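Local coordinates for sugar ABC transporter substrate-binding protein (Treponema pallidum subsp. pallidum, PDB 5U2P) that probably binds a small solute, perhaps a sugar, in the periplasm and delivers it to an ABC transporter, although its natural ligand is not established, at residues A141-D147 against N284-L290; V178-L182 against R239-N243; I255-D261 against A275-R280; D195-K199 against D298-G302. All coordinates share one frame; numbering follows the deposited sequence.

Contact 1: A141-D147 against N284-L290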
loop_
_atom_site.group_PDB
_atom_site.type_symbol
_atom_site.label_atom_id
_atom_site.label_comp_id
_atom_site.label_asym_id
_atom_site.label_seq_id
_atom_site.Cartn_x
_atom_site.Cartn_y
_atom_site.Cartn_z
ATOM N N ALA A 141 -9.734 0.768 -0.526
ATOM C CA ALA A 141 -10.957 0.725 -1.296
ATOM C C ALA A 141 -12.163 1.129 -0.442
ATOM O O ALA A 141 -12.073 1.229 0.786
ATOM C CB ALA A 141 -11.142 -0.689 -1.878
ATOM N N LEU A 142 -13.288 1.331 -1.113
ATOM C CA LEU A 142 -14.583 1.543 -0.477
ATOM C C LEU A 142 -15.237 0.199 -0.267
ATOM O O LEU A 142 -15.638 -0.467 -1.223
ATOM C CB LEU A 142 -15.455 2.440 -1.349
ATOM C CG LEU A 142 -16.803 2.847 -0.750
ATOM C CD1 LEU A 142 -16.627 3.723 0.488
ATOM C CD2 LEU A 142 -17.629 3.572 -1.816
ATOM N N PHE A 143 -15.319 -0.207 0.987
ATOM C CA PHE A 143 -15.966 -1.449 1.361
ATOM C C PHE A 143 -17.373 -1.149 1.848
ATOM O O PHE A 143 -17.595 -0.180 2.580
ATOM C CB PHE A 143 -15.144 -2.151 2.419
ATOM C CG PHE A 143 -13.784 -2.538 1.938
ATOM C CD1 PHE A 143 -13.613 -3.678 1.178
ATOM C CD2 PHE A 143 -12.686 -1.744 2.191
ATOM C CE1 PHE A 143 -12.370 -4.041 0.710
ATOM C CE2 PHE A 143 -11.441 -2.099 1.739
ATOM C CZ PHE A 143 -11.281 -3.251 0.984
ATOM N N TYR A 144 -18.334 -1.945 1.407
ATOM C CA TYR A 144 -19.711 -1.697 1.775
ATOM C C TYR A 144 -20.480 -2.971 2.072
ATOM O O TYR A 144 -20.114 -4.078 1.639
ATOM C CB TYR A 144 -20.421 -0.902 0.690
ATOM C CG TYR A 144 -20.552 -1.584 -0.651
ATOM C CD1 TYR A 144 -19.547 -1.476 -1.601
ATOM C CD2 TYR A 144 -21.694 -2.317 -0.979
ATOM C CE1 TYR A 144 -19.661 -2.085 -2.843
ATOM C CE2 TYR A 144 -21.818 -2.921 -2.223
ATOM C CZ TYR A 144 -20.798 -2.802 -3.146
ATOM O OH TYR A 144 -20.887 -3.392 -4.379
ATOM N N ASN A 145 -21.517 -2.781 2.870
ATOM C CA ASN A 145 -22.408 -3.853 3.294
ATOM C C ASN A 145 -23.505 -4.056 2.250
ATOM O O ASN A 145 -24.478 -3.294 2.207
ATOM C CB ASN A 145 -23.015 -3.532 4.664
ATOM C CG ASN A 145 -23.836 -4.681 5.217
ATOM O OD1 ASN A 145 -24.405 -5.465 4.460
ATOM N ND2 ASN A 145 -23.885 -4.801 6.543
ATOM N N LYS A 146 -23.337 -5.088 1.425
ATOM C CA LYS A 146 -24.245 -5.365 0.305
ATOM C C LYS A 146 -25.699 -5.548 0.743
ATOM O O LYS A 146 -26.616 -5.184 0.011
ATOM C CB LYS A 146 -23.798 -6.621 -0.441
ATOM C CG LYS A 146 -22.583 -6.476 -1.323
ATOM C CD LYS A 146 -22.317 -7.773 -2.078
ATOM C CE LYS A 146 -21.267 -7.592 -3.155
ATOM N NZ LYS A 146 -21.012 -8.856 -3.899
ATOM N N ASP A 147 -25.907 -6.114 1.930
ATOM C CA ASP A 147 -27.262 -6.362 2.427
ATOM C C ASP A 147 -27.955 -5.064 2.780
ATOM O O ASP A 147 -29.126 -4.891 2.467
ATOM C CB ASP A 147 -27.255 -7.285 3.652
ATOM C CG ASP A 147 -26.879 -8.717 3.314
ATOM O OD1 ASP A 147 -27.053 -9.136 2.151
ATOM O OD2 ASP A 147 -26.414 -9.435 4.226
ATOM N N ASN A 284 -21.903 -9.972 4.015
ATOM C CA ASN A 284 -21.926 -9.776 2.575
ATOM C C ASN A 284 -21.282 -8.431 2.221
ATOM O O ASN A 284 -21.938 -7.407 2.241
ATOM C CB ASN A 284 -23.364 -9.835 2.062
ATOM C CG ASN A 284 -23.433 -10.024 0.569
ATOM O OD1 ASN A 284 -22.444 -10.404 -0.064
ATOM N ND2 ASN A 284 -24.600 -9.762 -0.008
ATOM N N LEU A 285 -19.988 -8.484 1.968
ATOM C CA LEU A 285 -19.179 -7.290 1.786
ATOM C C LEU A 285 -18.857 -7.096 0.321
ATOM O O LEU A 285 -18.468 -8.037 -0.362
ATOM C CB LEU A 285 -17.887 -7.419 2.600
ATOM C CG LEU A 285 -17.190 -6.165 3.109
ATOM C CD1 LEU A 285 -18.073 -5.482 4.111
ATOM C CD2 LEU A 285 -15.854 -6.524 3.751
ATOM N N GLY A 286 -19.010 -5.871 -0.160
ATOM C CA GLY A 286 -18.554 -5.502 -1.485
ATOM C C GLY A 286 -17.408 -4.519 -1.382
ATOM O O GLY A 286 -17.189 -3.937 -0.314
ATOM N N ALA A 287 -16.668 -4.353 -2.475
ATOM C CA ALA A 287 -15.539 -3.418 -2.529
ATOM C C ALA A 287 -15.420 -2.773 -3.901
ATOM O O ALA A 287 -15.334 -3.462 -4.921
ATOM C CB ALA A 287 -14.245 -4.121 -2.187
ATOM N N CYS A 288 -15.349 -1.452 -3.925
ATOM C CA CYS A 288 -15.245 -0.721 -5.179
ATOM C C CYS A 288 -14.334 0.480 -5.028
ATOM O O CYS A 288 -13.896 0.820 -3.925
ATOM C CB CYS A 288 -16.628 -0.269 -5.642
ATOM S SG CYS A 288 -17.429 0.872 -4.494
ATOM N N VAL A 289 -14.039 1.111 -6.156
ATOM C CA VAL A 289 -13.262 2.338 -6.173
ATOM C C VAL A 289 -13.990 3.435 -5.429
ATOM O O VAL A 289 -15.211 3.553 -5.534
ATOM C CB VAL A 289 -12.985 2.780 -7.616
ATOM C CG1 VAL A 289 -12.558 4.244 -7.687
ATOM C CG2 VAL A 289 -11.930 1.874 -8.214
ATOM N N LEU A 290 -13.254 4.243 -4.673
ATOM C CA LEU A 290 -13.865 5.418 -4.050
ATOM C C LEU A 290 -13.910 6.558 -5.059
ATOM O O LEU A 290 -12.862 7.118 -5.402
ATOM C CB LEU A 290 -13.096 5.850 -2.805
ATOM C CG LEU A 290 -13.660 7.083 -2.080
ATOM C CD1 LEU A 290 -14.870 6.746 -1.206
ATOM C CD2 LEU A 290 -12.570 7.700 -1.267
HETATM O O HOH W 1 -24.015 -8.473 5.054
#
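Tyr-144 lies across the backbone of Gly-286, in an antiparallel ladder where the two residues form a hydrogen-bonded pair. The Tyr-144 N bonds to Gly-286 O at 2.9 Å, and the Gly-286 N answers to Tyr-144 O at 2.8 Å. From CB the side chain turns between the backbone N and the carbonyl carbon (chi1 63°), which swings the ring over the partner strand. CD1 rests 3.6 Å from Gly-286 O, CE1 comes equally near Gly-286 C, and CZ lies 3.9 Å from Gly-286 CA, a CH-pi contact over one ring face, offset toward the rim. The tip, OH, leaves the ladder to bond Glu-156. Obliquely beside the ring stands Cys-288 SG, which also meets Leu-142 CD2 at 3.8 Å. On the other side of the sheet, Ala-287 CB touches Phe-143 CD1 and CE1, each at 3.5 Å. Strand 138-145 is thus flanked by 285-288 and, through further backbone bonds, by 263-267; helix 270-279 packs on Phe-143 and Leu-285, and the Phe-149 ring stacks with Tyr-144.

Contact 2: V178-L182 against R239-N243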
loop_
_atom_site.group_PDB
_atom_site.type_symbol
_atom_site.label_atom_id
_atom_site.label_comp_id
_atom_site.label_asym_id
_atom_site.label_seq_id
_atom_site.Cartn_x
_atom_site.Cartn_y
_atom_site.Cartn_z
ATOM N N VAL A 178 -24.055 5.122 10.295
ATOM C CA VAL A 178 -23.113 6.126 9.820
ATOM C C VAL A 178 -22.842 5.892 8.333
ATOM O O VAL A 178 -22.655 4.742 7.894
ATOM C CB VAL A 178 -21.814 6.109 10.625
ATOM C CG1 VAL A 178 -20.805 7.107 10.054
ATOM C CG2 VAL A 178 -22.113 6.450 12.067
ATOM N N PRO A 179 -22.865 6.975 7.535
ATOM C CA PRO A 179 -22.843 6.726 6.093
ATOM C C PRO A 179 -21.477 6.239 5.611
ATOM O O PRO A 179 -21.397 5.185 4.980
ATOM C CB PRO A 179 -23.188 8.105 5.487
ATOM C CG PRO A 179 -23.702 8.945 6.639
ATOM C CD PRO A 179 -22.953 8.416 7.829
ATOM N N LEU A 180 -20.429 7.006 5.905
ATOM C CA LEU A 180 -19.065 6.660 5.490
ATOM C C LEU A 180 -18.112 6.723 6.677
ATOM O O LEU A 180 -17.720 7.797 7.120
ATOM C CB LEU A 180 -18.567 7.590 4.379
ATOM C CG LEU A 180 -17.160 7.344 3.824
ATOM C CD1 LEU A 180 -17.044 5.961 3.233
ATOM C CD2 LEU A 180 -16.791 8.396 2.776
ATOM N N ALA A 181 -17.735 5.551 7.168
ATOM C CA ALA A 181 -16.834 5.413 8.287
ATOM C C ALA A 181 -15.358 5.394 7.874
ATOM O O ALA A 181 -14.975 4.858 6.810
ATOM C CB ALA A 181 -17.177 4.139 9.061
ATOM N N LEU A 182 -14.546 5.989 8.742
ATOM C CA LEU A 182 -13.089 6.082 8.608
ATOM C C LEU A 182 -12.461 5.684 9.924
ATOM O O LEU A 182 -13.036 5.931 10.987
ATOM C CB LEU A 182 -12.663 7.508 8.234
ATOM C CG LEU A 182 -13.319 8.111 6.995
ATOM C CD1 LEU A 182 -12.919 9.564 6.850
ATOM C CD2 LEU A 182 -12.940 7.341 5.720
ATOM N N ARG A 239 -21.913 17.886 4.720
ATOM C CA ARG A 239 -23.165 17.132 4.699
ATOM C C ARG A 239 -23.258 16.123 5.838
ATOM O O ARG A 239 -24.277 15.439 5.992
ATOM C CB ARG A 239 -23.328 16.429 3.348
ATOM C CG ARG A 239 -23.287 17.389 2.149
ATOM C CD ARG A 239 -23.869 16.750 0.885
ATOM N NE ARG A 239 -23.623 17.552 -0.315
ATOM C CZ ARG A 239 -24.152 17.308 -1.514
ATOM N NH1 ARG A 239 -24.983 16.290 -1.689
ATOM N NH2 ARG A 239 -23.854 18.093 -2.543
ATOM N N GLY A 240 -22.214 16.043 6.656
ATOM C CA GLY A 240 -22.195 15.107 7.768
ATOM C C GLY A 240 -22.085 13.648 7.345
ATOM O O GLY A 240 -22.435 12.748 8.098
ATOM N N TYR A 241 -21.587 13.407 6.139
ATOM C CA TYR A 241 -21.388 12.057 5.646
ATOM C C TYR A 241 -20.150 11.411 6.257
ATOM O O TYR A 241 -20.072 10.190 6.346
ATOM C CB TYR A 241 -21.278 12.053 4.120
ATOM C CG TYR A 241 -22.545 12.475 3.411
ATOM C CD1 TYR A 241 -23.768 12.514 4.084
ATOM C CD2 TYR A 241 -22.530 12.811 2.060
ATOM C CE1 TYR A 241 -24.922 12.889 3.436
ATOM C CE2 TYR A 241 -23.691 13.184 1.402
ATOM C CZ TYR A 241 -24.885 13.222 2.100
ATOM O OH TYR A 241 -26.048 13.591 1.462
ATOM N N VAL A 242 -19.175 12.224 6.654
ATOM C CA VAL A 242 -18.104 11.749 7.531
ATOM C C VAL A 242 -18.158 12.590 8.795
ATOM O O VAL A 242 -18.446 13.787 8.736
ATOM C CB VAL A 242 -16.688 11.841 6.911
ATOM C CG1 VAL A 242 -16.598 11.062 5.585
ATOM C CG2 VAL A 242 -16.274 13.278 6.718
ATOM N N ASN A 243 -17.891 11.956 9.934
ATOM C CA ASN A 243 -17.973 12.635 11.227
ATOM C C ASN A 243 -16.583 12.941 11.773
ATOM O O ASN A 243 -15.808 12.020 12.055
ATOM C CB ASN A 243 -18.758 11.769 12.222
ATOM C CG ASN A 243 -19.165 12.530 13.466
ATOM O OD1 ASN A 243 -18.374 13.288 14.027
ATOM N ND2 ASN A 243 -20.411 12.328 13.910
HETATM O O HOH W 2 -16.504 9.056 9.482
#
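Leu-180 meets the 239-243 segment through both polar atoms of its backbone. Its carbonyl O accepts from a water at 2.9 Å, and the same water accepts in turn from Asn-243 N, a longer link of 3.2 Å. Its N donates directly to Tyr-241 O, also at 3.2 Å; the approach is nearly head-on to the carbonyl, but the bend at the hydrogen (140°) marks a modest bond. Two neighbouring peptides of a loop are therefore read by one residue, once directly and once through solvent.

The chain turns a corner at Pro-179 and Leu-180, and the loop that follows helix 227-238 fits against this corner. Gly-240, with its positive phi, closes that helix in a Schellman motif and brings Tyr-241 and Val-242 against the corner. Around Tyr-241 O the proline ring supplies a carbon wall: CD is nearest at 3.7 Å, with CB and CG hardly farther. Val-242 adds the aliphatic part. Its CG1, anti to the carbonyl carbon (chi1 -57°), meets two leucines, 3.9 Å from Leu-180 CD2 and 4.2 Å from Leu-182 CD1. Leu-180 and Val-242 run side by side and point the same way, while Leu-182 comes in at a slant. Helix 160-172 packs on Pro-179 and Tyr-241, and strand 263-267 on Leu-180 and Leu-182.

Apolar burial with sparse backbone bonding suggests a junction held mainly by shape, with one direct bond and one water helping to set the loop against the corner.

Contact 3: I255-D261 against A275-R280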
loop_
_atom_site.group_PDB
_atom_site.type_symbol
_atom_site.label_atom_id
_atom_site.label_comp_id
_atom_site.label_asym_id
_atom_site.label_seq_id
_atom_site.Cartn_x
_atom_site.Cartn_y
_atom_site.Cartn_z
ATOM N N ILE A 255 -14.692 -2.421 13.232
ATOM C CA ILE A 255 -15.075 -3.811 13.072
ATOM C C ILE A 255 -16.316 -4.134 13.910
ATOM O O ILE A 255 -17.267 -4.789 13.436
ATOM C CB ILE A 255 -13.912 -4.756 13.455
ATOM C CG1 ILE A 255 -12.736 -4.570 12.493
ATOM C CG2 ILE A 255 -14.380 -6.206 13.441
ATOM C CD1 ILE A 255 -11.435 -5.162 12.982
ATOM N N HIS A 256 -16.299 -3.680 15.157
ATOM C CA HIS A 256 -17.406 -3.905 16.068
ATOM C C HIS A 256 -18.703 -3.370 15.490
ATOM O O HIS A 256 -19.721 -4.081 15.455
ATOM C CB HIS A 256 -17.129 -3.250 17.409
ATOM C CG HIS A 256 -18.181 -3.500 18.427
ATOM N ND1 HIS A 256 -19.340 -2.762 18.493
ATOM C CD2 HIS A 256 -18.242 -4.395 19.439
ATOM C CE1 HIS A 256 -20.078 -3.212 19.493
ATOM N NE2 HIS A 256 -19.419 -4.180 20.099
ATOM N N ASP A 257 -18.662 -2.131 14.997
ATOM C CA ASP A 257 -19.863 -1.507 14.464
ATOM C C ASP A 257 -20.261 -2.060 13.085
ATOM O O ASP A 257 -21.457 -2.218 12.799
ATOM C CB ASP A 257 -19.683 0.017 14.397
ATOM C CG ASP A 257 -19.588 0.670 15.773
ATOM O OD1 ASP A 257 -20.035 0.057 16.766
ATOM O OD2 ASP A 257 -19.068 1.812 15.856
ATOM N N PHE A 258 -19.286 -2.358 12.232
ATOM C CA PHE A 258 -19.599 -2.829 10.888
ATOM C C PHE A 258 -20.292 -4.173 10.949
ATOM O O PHE A 258 -21.243 -4.411 10.197
ATOM C CB PHE A 258 -18.328 -2.915 10.025
ATOM C CG PHE A 258 -18.595 -2.817 8.551
ATOM C CD1 PHE A 258 -19.199 -3.871 7.864
ATOM C CD2 PHE A 258 -18.258 -1.670 7.853
ATOM C CE1 PHE A 258 -19.435 -3.771 6.501
ATOM C CE2 PHE A 258 -18.493 -1.561 6.508
ATOM C CZ PHE A 258 -19.076 -2.607 5.820
ATOM N N THR A 259 -19.835 -5.047 11.846
ATOM C CA THR A 259 -20.401 -6.389 11.931
ATOM C C THR A 259 -21.761 -6.374 12.607
ATOM O O THR A 259 -22.443 -7.401 12.622
ATOM C CB THR A 259 -19.470 -7.392 12.670
ATOM O OG1 THR A 259 -19.174 -6.947 14.003
ATOM C CG2 THR A 259 -18.179 -7.576 11.915
ATOM N N ARG A 260 -22.145 -5.225 13.184
ATOM C CA ARG A 260 -23.486 -5.040 13.762
ATOM C C ARG A 260 -24.403 -4.168 12.886
ATOM O O ARG A 260 -25.414 -3.632 13.349
ATOM C CB ARG A 260 -23.367 -4.451 15.166
ATOM C CG ARG A 260 -22.811 -5.443 16.171
ATOM C CD ARG A 260 -22.368 -4.805 17.458
ATOM N NE ARG A 260 -21.969 -5.804 18.435
ATOM C CZ ARG A 260 -20.860 -6.537 18.368
ATOM N NH1 ARG A 260 -20.007 -6.393 17.365
ATOM N NH2 ARG A 260 -20.611 -7.437 19.315
ATOM N N ASP A 261 -24.056 -4.065 11.613
ATOM C CA ASP A 261 -24.859 -3.349 10.619
ATOM C C ASP A 261 -25.053 -1.876 10.997
ATOM O O ASP A 261 -26.093 -1.279 10.698
ATOM C CB ASP A 261 -26.242 -4.019 10.422
ATOM C CG ASP A 261 -26.172 -5.399 9.775
ATOM O OD1 ASP A 261 -25.097 -5.858 9.343
ATOM O OD2 ASP A 261 -27.239 -6.031 9.672
ATOM N N ALA A 275 -10.476 -8.221 8.377
ATOM C CA ALA A 275 -10.729 -8.342 9.802
ATOM C C ALA A 275 -12.218 -8.369 10.080
ATOM O O ALA A 275 -12.685 -9.071 10.994
ATOM C CB ALA A 275 -10.078 -7.220 10.550
ATOM N N ILE A 276 -12.973 -7.605 9.296
ATOM C CA ILE A 276 -14.434 -7.598 9.437
ATOM C C ILE A 276 -14.994 -8.980 9.107
ATOM O O ILE A 276 -15.838 -9.525 9.827
ATOM C CB ILE A 276 -15.060 -6.524 8.533
ATOM C CG1 ILE A 276 -14.762 -5.155 9.139
ATOM C CG2 ILE A 276 -16.562 -6.708 8.362
ATOM C CD1 ILE A 276 -15.079 -3.996 8.252
ATOM N N ILE A 277 -14.526 -9.535 8.004
ATOM C CA ILE A 277 -14.972 -10.856 7.586
ATOM C C ILE A 277 -14.555 -11.919 8.572
ATOM O O ILE A 277 -15.310 -12.868 8.806
ATOM C CB ILE A 277 -14.436 -11.189 6.180
ATOM C CG1 ILE A 277 -15.019 -10.197 5.169
ATOM C CG2 ILE A 277 -14.813 -12.614 5.795
ATOM C CD1 ILE A 277 -14.341 -10.219 3.810
ATOM N N LYS A 278 -13.356 -11.811 9.126
ATOM C CA LYS A 278 -12.887 -12.789 10.110
ATOM C C LYS A 278 -13.835 -12.794 11.308
ATOM O O LYS A 278 -14.201 -13.848 11.836
ATOM C CB LYS A 278 -11.464 -12.469 10.558
ATOM C CG LYS A 278 -10.882 -13.481 11.530
ATOM C CD LYS A 278 -9.457 -13.127 11.930
ATOM C CE LYS A 278 -8.748 -14.303 12.578
ATOM N NZ LYS A 278 -7.411 -13.914 13.101
ATOM N N GLU A 279 -14.271 -11.607 11.701
ATOM C CA GLU A 279 -15.144 -11.442 12.872
ATOM C C GLU A 279 -16.572 -11.913 12.598
ATOM O O GLU A 279 -17.245 -12.433 13.504
ATOM C CB GLU A 279 -15.150 -9.984 13.314
ATOM C CG GLU A 279 -16.216 -9.610 14.356
ATOM C CD GLU A 279 -15.939 -10.167 15.740
ATOM O OE1 GLU A 279 -14.839 -10.743 15.951
ATOM O OE2 GLU A 279 -16.835 -10.023 16.608
ATOM N N ARG A 280 -17.042 -11.705 11.368
ATOM C CA ARG A 280 -18.377 -12.137 10.942
ATOM C C ARG A 280 -18.325 -12.781 9.543
ATOM O O ARG A 280 -18.545 -12.123 8.532
ATOM C CB ARG A 280 -19.356 -10.980 10.948
ATOM C CG ARG A 280 -20.795 -11.355 10.619
ATOM C CD ARG A 280 -21.748 -10.183 10.723
ATOM N NE ARG A 280 -22.934 -10.398 9.895
ATOM C CZ ARG A 280 -23.868 -9.487 9.640
ATOM N NH1 ARG A 280 -23.802 -8.261 10.164
ATOM N NH2 ARG A 280 -24.885 -9.808 8.850
HETATM O O HOH W 3 -19.069 -8.737 15.974
HETATM O O HOH W 4 -27.504 -8.509 9.455
HETATM O O HOH W 5 -26.019 -7.275 7.056
#
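Arg-280 NH1 grips the end of the neighbouring helix twice, donating to Thr-259 O and to Asp-261 OD1, both at 2.9 Å. The second bond is a salt bridge. Asp-261 is the C-prime residue of the Schellman motif that closes helix 251-258, so one nitrogen holds a backbone carbonyl and a side chain at the helix terminus. The geometry is uneven: the carboxylate oxygen lies close to the guanidinium plane, yet NH1 sits above the carboxylate plane, and the two flat groups are turned 41° apart. Arg-280 reaches there because its chain is extended from CG to NE. Asp-261 OD1 has a further, weak partner in Asn-145 ND2.

One step outward, Thr-259 OG1 turns back to Ile-255 O at 2.9 Å, meeting that carbonyl on the face opposite to Thr-259 N. A water also bonds to OG1 and joins it to Glu-279 OE2, 2.7 Å from each oxygen. The methyl of Thr-259 packs on carbon, its CG2 3.7 Å from both Arg-280 CB and Glu-279 CG.

Deeper in, helix 270-279 packs on the first helix through Ile-276. Its CD1 stands over one face of the Phe-258 ring, 26° off the normal, while the ring itself touches Leu-285 of strand 285-288. The Ile-255 end of the interface is tight, with CD1 only 3.5 Å from Ala-275 CB.

Contact 4: D195-K199 against D298-G302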
loop_
_atom_site.group_PDB
_atom_site.type_symbol
_atom_site.label_atom_id
_atom_site.label_comp_id
_atom_site.label_asym_id
_atom_site.label_seq_id
_atom_site.Cartn_x
_atom_site.Cartn_y
_atom_site.Cartn_z
ATOM N N ASP A 195 -5.579 9.038 -0.443
ATOM C CA ASP A 195 -5.999 8.328 -1.640
ATOM C C ASP A 195 -6.313 9.313 -2.768
ATOM O O ASP A 195 -5.788 9.208 -3.886
ATOM C CB ASP A 195 -7.213 7.450 -1.317
ATOM C CG ASP A 195 -7.752 6.721 -2.522
ATOM O OD1 ASP A 195 -7.186 5.653 -2.864
ATOM O OD2 ASP A 195 -8.744 7.204 -3.120
ATOM N N ALA A 196 -7.136 10.310 -2.464
ATOM C CA ALA A 196 -7.592 11.227 -3.489
ATOM C C ALA A 196 -6.474 12.107 -4.031
ATOM O O ALA A 196 -6.386 12.304 -5.243
ATOM C CB ALA A 196 -8.720 12.071 -2.937
ATOM N N ILE A 197 -5.620 12.628 -3.150
ATOM C CA ILE A 197 -4.487 13.444 -3.578
ATOM C C ILE A 197 -3.583 12.608 -4.485
ATOM O O ILE A 197 -3.074 13.091 -5.507
ATOM C CB ILE A 197 -3.674 13.982 -2.371
ATOM C CG1 ILE A 197 -4.484 15.039 -1.610
ATOM C CG2 ILE A 197 -2.321 14.573 -2.826
ATOM C CD1 ILE A 197 -3.880 15.457 -0.282
ATOM N N THR A 198 -3.387 11.356 -4.100
ATOM C CA THR A 198 -2.451 10.498 -4.811
ATOM C C THR A 198 -2.979 10.256 -6.226
ATOM O O THR A 198 -2.215 10.300 -7.213
ATOM C CB THR A 198 -2.225 9.159 -4.046
ATOM O OG1 THR A 198 -1.579 9.438 -2.796
ATOM C CG2 THR A 198 -1.332 8.206 -4.855
ATOM N N LYS A 199 -4.280 10.024 -6.339
ATOM C CA LYS A 199 -4.876 9.733 -7.637
ATOM C C LYS A 199 -4.842 10.933 -8.589
ATOM O O LYS A 199 -4.581 10.767 -9.768
ATOM C CB LYS A 199 -6.309 9.243 -7.471
ATOM C CG LYS A 199 -6.392 7.845 -6.935
ATOM C CD LYS A 199 -7.828 7.350 -6.946
ATOM C CE LYS A 199 -7.914 5.961 -6.408
ATOM N NZ LYS A 199 -9.105 5.242 -6.957
ATOM N N ASP A 298 -9.222 4.959 -12.596
ATOM C CA ASP A 298 -8.001 4.655 -13.330
ATOM C C ASP A 298 -7.054 3.756 -12.536
ATOM O O ASP A 298 -6.484 2.824 -13.088
ATOM C CB ASP A 298 -7.283 5.951 -13.742
ATOM C CG ASP A 298 -6.731 6.745 -12.554
ATOM O OD1 ASP A 298 -7.095 6.450 -11.394
ATOM O OD2 ASP A 298 -5.942 7.689 -12.789
ATOM N N VAL A 299 -6.899 4.027 -11.244
ATOM C CA VAL A 299 -5.893 3.340 -10.436
ATOM C C VAL A 299 -6.357 3.223 -8.987
ATOM O O VAL A 299 -7.124 4.049 -8.512
ATOM C CB VAL A 299 -4.531 4.074 -10.501
ATOM C CG1 VAL A 299 -4.509 5.302 -9.574
ATOM C CG2 VAL A 299 -3.407 3.144 -10.188
ATOM N N LEU A 300 -5.908 2.182 -8.300
ATOM C CA LEU A 300 -6.104 2.063 -6.859
ATOM C C LEU A 300 -4.885 2.660 -6.175
ATOM O O LEU A 300 -3.809 2.719 -6.772
ATOM C CB LEU A 300 -6.280 0.602 -6.435
ATOM C CG LEU A 300 -7.512 -0.127 -6.974
ATOM C CD1 LEU A 300 -7.451 -1.584 -6.642
ATOM C CD2 LEU A 300 -8.775 0.483 -6.409
ATOM N N THR A 301 -5.037 3.086 -4.924
ATOM C CA THR A 301 -3.878 3.378 -4.086
ATOM C C THR A 301 -3.770 2.391 -2.927
ATOM O O THR A 301 -4.728 1.681 -2.592
ATOM C CB THR A 301 -3.900 4.821 -3.505
ATOM O OG1 THR A 301 -4.796 4.892 -2.387
ATOM C CG2 THR A 301 -4.290 5.841 -4.582
ATOM N N GLY A 302 -2.580 2.333 -2.334
ATOM C CA GLY A 302 -2.336 1.484 -1.180
ATOM C C GLY A 302 -0.930 1.647 -0.666
ATOM O O GLY A 302 -0.249 2.631 -0.973
HETATM O O HOH W 6 -7.840 3.235 -4.077
#
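Asp-195 and Thr-301 bring their helix and strand closest, with CA atoms 5.9 Å apart, while Lys-199 and Val-299, one helical turn on, stand farther from each other. The short axes of helix 195-199 and strand 300-302 pass 8.6 Å apart at 122°, helix-on-sheet packing within one lobe of a fold consistent with the two-lobed periplasmic binding proteins. Strand 300-303 is a neighbour of strand 138-145 in the sheet, and the helix meets it at Thr-301.

That threonine carries both a polar and an apolar meeting. With OG1 between its backbone N and carbonyl carbon (chi1 78°), it donates to Asp-195 OD1 in a short bond of 2.6 Å, arriving on the anti side of the carboxylate, 18° out of plane. The hydroxyl is bonded also to Asn-140 ND2. A water donates to the same carboxylate oxygen at 2.8 Å and accepts from Thr-301 N, so OD1, buried in the fold, is gripped by two donors, which would probably favour a charged carboxylate. Thr-301 CG2 also packs on the helix, 3.8 Å from Thr-198 CG2 and 3.7 Å from Lys-199 CG.

Lys-199 runs out straight beyond CG and slides past Val-299 in the opposite direction. Its amine bonds to two carbonyls: Ala-296 O is the stronger partner, and the bond to Val-299 O is weak. Just behind the amine, CE already lies 3.0 Å from Val-299 O.

In the fold
Contacts 1, 2 and 4 are buried and reach the same sheet, whereas contact 3 is only partly buried. Their chemistry follows their place: strand pairing dominates contact 1, apolar packing around one direct bond contact 2, a charged clasp and bridging waters contact 3, and side-chain polar atoms enclosed by the fold contact 4. Contact 1 is the common neighbour. It touches contact 2 where Leu-142 CD1 meets Leu-180 CD1 at 3.6 Å, contact 3 through Asn-145 and Leu-285, and contact 4 through Val-289. Contacts 3 and 4, with centres about 25 Å apart, do not touch, although contact 3 is nested in the loop that contact 4 closes.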